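Local coordinates for uncharacterized protein (Desulfovibrio desulfuricans subsp. desulfuricans str. G20, PDB 2Q30), which is of unknown function but adopts the double-stranded beta-helix fold of the RmlC-like cupins, a small barrel that assembles here as a two-chain unit, at residues S37-A42 with D99-V104. Residues are numbered along the deposited sequence; the frame is centred on the assembly and turned at random.
Sequences SFTFKA and DMKVLV
Strands 34-40 and 100-107 are neighbours in the five-stranded antiparallel sheet of the cupin barrel; the axes of their parts 37-40 and 100-104 approach to 4.7 Å, with directions 170° apart. Two hydrogen-bonded pairs fix the register. F38 and V102 each donate N-H to the other's carbonyl, F38 N reaching V102 O from above the carbonyl plane, whereas V102 N meets F38 O nearly along the C=O axis. F40 and M100 form the second such pair; here F40 N approaches M100 O nearly along the C=O axis, at 2.7 Å, and M100 N lies in the plane of the F40 carbonyl.

On the face bearing these four residues, both phenylalanines hold CG beside their own backbone N (chi1 -63° and -54°). V104 CG2 then lies 3.6 Å from F38 CE1, at the ring edge, and V102 CG2 sits in the plane of the F40 ring, 3.9 Å from CE2. Selenomethionine M100 runs alongside F40, its SE 5.2 Å from the ring centroid in an oblique Met-aromatic contact. V94 of strand 92-96, in the other sheet, touches both F40 and M100, evidence that this face is interior.

The opposite face, bearing S37, T39, K101 and L103, is mixed; its polar part centres on K101. Extended throughout, K101 passes its CD 3.4 Å from T39 OG1; its NZ bonds to L11 O and donates to two waters, one of which donates to S37 OG and the other to T39 OG1.

Past the strand ends, the D99 carboxylate grips segment 37-42 twice: OD1 accepts A42 N through its anti lone pair, while K41, bent at chi2 and chi3, brings NZ to OD2 at 2.8 Å in a salt bridge. Such antiparallel pairing of strands distant in sequence, with an apolar face turned inward, is characteristic of the double-stranded beta-helix.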
loop_
_atom_site.group_PDB
_atom_site.type_symbol
_atom_site.label_atom_id
_atom_site.label_comp_id
_atom_site.label_asym_id
_atom_site.label_seq_id
_atom_site.Cartn_x
_atom_site.Cartn_y
_atom_site.Cartn_z
ATOM N N SER A 37 2.374 -0.239 9.730
ATOM C CA SER A 37 3.569 0.326 9.155
ATOM C C SER A 37 4.758 -0.118 9.982
ATOM O O SER A 37 4.614 -0.436 11.171
ATOM C CB SER A 37 3.514 1.845 9.073
ATOM O OG SER A 37 3.505 2.449 10.334
ATOM N N PHE A 38 5.915 -0.151 9.319
ATOM C CA PHE A 38 7.211 -0.453 9.947
ATOM C C PHE A 38 8.178 0.619 9.478
ATOM O O PHE A 38 8.280 0.864 8.277
ATOM C CB PHE A 38 7.691 -1.834 9.592
ATOM C CG PHE A 38 6.798 -2.933 10.084
ATOM C CD1 PHE A 38 5.749 -3.401 9.307
ATOM C CD2 PHE A 38 7.029 -3.535 11.330
ATOM C CE1 PHE A 38 4.931 -4.443 9.774
ATOM C CE2 PHE A 38 6.221 -4.551 11.796
ATOM C CZ PHE A 38 5.179 -5.022 11.018
ATOM N N THR A 39 8.809 1.317 10.425
ATOM C CA THR A 39 9.739 2.405 10.114
ATOM C C THR A 39 11.107 1.959 10.619
ATOM O O THR A 39 11.261 1.568 11.783
ATOM C CB THR A 39 9.328 3.726 10.741
ATOM O OG1 THR A 39 7.934 3.984 10.438
ATOM C CG2 THR A 39 10.222 4.854 10.215
ATOM N N PHE A 40 12.072 2.015 9.719
ATOM C CA PHE A 40 13.401 1.533 9.959
ATOM C C PHE A 40 14.433 2.602 9.756
ATOM O O PHE A 40 14.331 3.395 8.820
ATOM C CB PHE A 40 13.741 0.468 8.910
ATOM C CG PHE A 40 12.757 -0.653 8.813
ATOM C CD1 PHE A 40 12.890 -1.776 9.602
ATOM C CD2 PHE A 40 11.706 -0.602 7.891
ATOM C CE1 PHE A 40 11.989 -2.842 9.494
ATOM C CE2 PHE A 40 10.808 -1.665 7.778
ATOM C CZ PHE A 40 10.965 -2.786 8.580
ATOM N N LYS A 41 15.429 2.599 10.638
ATOM C CA LYS A 41 16.666 3.319 10.399
ATOM C C LYS A 41 17.437 2.368 9.492
ATOM O O LYS A 41 17.179 1.149 9.492
ATOM C CB LYS A 41 17.476 3.587 11.672
ATOM C CG LYS A 41 16.891 4.625 12.638
ATOM C CD LYS A 41 16.764 6.041 12.035
ATOM C CE LYS A 41 18.070 6.737 11.659
ATOM N NZ LYS A 41 17.776 8.029 10.918
ATOM N N ALA A 42 18.340 2.930 8.694
ATOM C CA ALA A 42 19.188 2.159 7.768
ATOM C C ALA A 42 19.870 1.011 8.518
ATOM O O ALA A 42 20.375 1.213 9.624
ATOM C CB ALA A 42 20.251 3.081 7.112
ATOM N N ASP A 99 17.191 4.623 5.460
ATOM C CA ASP A 99 16.032 4.835 6.374
ATOM C C ASP A 99 14.804 4.533 5.501
ATOM O O ASP A 99 14.737 4.968 4.352
ATOM C CB ASP A 99 15.950 6.247 6.914
ATOM C CG ASP A 99 17.080 6.595 7.866
ATOM O OD1 ASP A 99 17.861 5.724 8.278
ATOM O OD2 ASP A 99 17.126 7.767 8.242
HETATM N N MSE A 100 13.862 3.774 6.043
HETATM C CA MSE A 100 12.797 3.219 5.234
HETATM C C MSE A 100 11.505 3.070 5.989
HETATM O O MSE A 100 11.506 2.776 7.190
HETATM C CB MSE A 100 13.255 1.836 4.797
HETATM C CG MSE A 100 12.460 1.169 3.710
HETATM SE SE MSE A 100 12.942 -0.704 3.663
HETATM C CE MSE A 100 11.750 -1.352 4.918
ATOM N N LYS A 101 10.400 3.279 5.281
ATOM C CA LYS A 101 9.087 3.008 5.834
ATOM C C LYS A 101 8.302 2.160 4.842
ATOM O O LYS A 101 8.317 2.414 3.618
ATOM C CB LYS A 101 8.344 4.269 6.242
ATOM C CG LYS A 101 7.099 4.007 7.052
ATOM C CD LYS A 101 6.496 5.291 7.597
ATOM C CE LYS A 101 5.255 5.054 8.475
ATOM N NZ LYS A 101 4.820 6.344 9.137
ATOM N N VAL A 102 7.632 1.146 5.387
ATOM C CA VAL A 102 6.766 0.262 4.612
ATOM C C VAL A 102 5.389 0.165 5.244
ATOM O O VAL A 102 5.241 0.409 6.428
ATOM C CB VAL A 102 7.371 -1.169 4.435
ATOM C CG1 VAL A 102 8.729 -1.072 3.747
ATOM C CG2 VAL A 102 7.451 -1.919 5.762
ATOM N N LEU A 103 4.403 -0.188 4.419
ATOM C CA LEU A 103 3.028 -0.395 4.849
ATOM C C LEU A 103 2.666 -1.822 4.531
ATOM O O LEU A 103 2.850 -2.269 3.412
ATOM C CB LEU A 103 2.084 0.541 4.103
ATOM C CG LEU A 103 0.647 0.571 4.653
ATOM C CD1 LEU A 103 0.602 1.029 6.122
ATOM C CD2 LEU A 103 -0.194 1.512 3.776
ATOM N N VAL A 104 2.130 -2.519 5.517
ATOM C CA VAL A 104 1.738 -3.896 5.366
ATOM C C VAL A 104 0.239 -3.977 5.511
ATOM O O VAL A 104 -0.277 -3.459 6.468
ATOM C CB VAL A 104 2.422 -4.779 6.440
ATOM C CG1 VAL A 104 1.994 -6.280 6.279
ATOM C CG2 VAL A 104 3.925 -4.614 6.352
HETATM O O HOH W 1 2.641 5.043 10.452
HETATM O O HOH W 2 6.646 6.234 11.310
#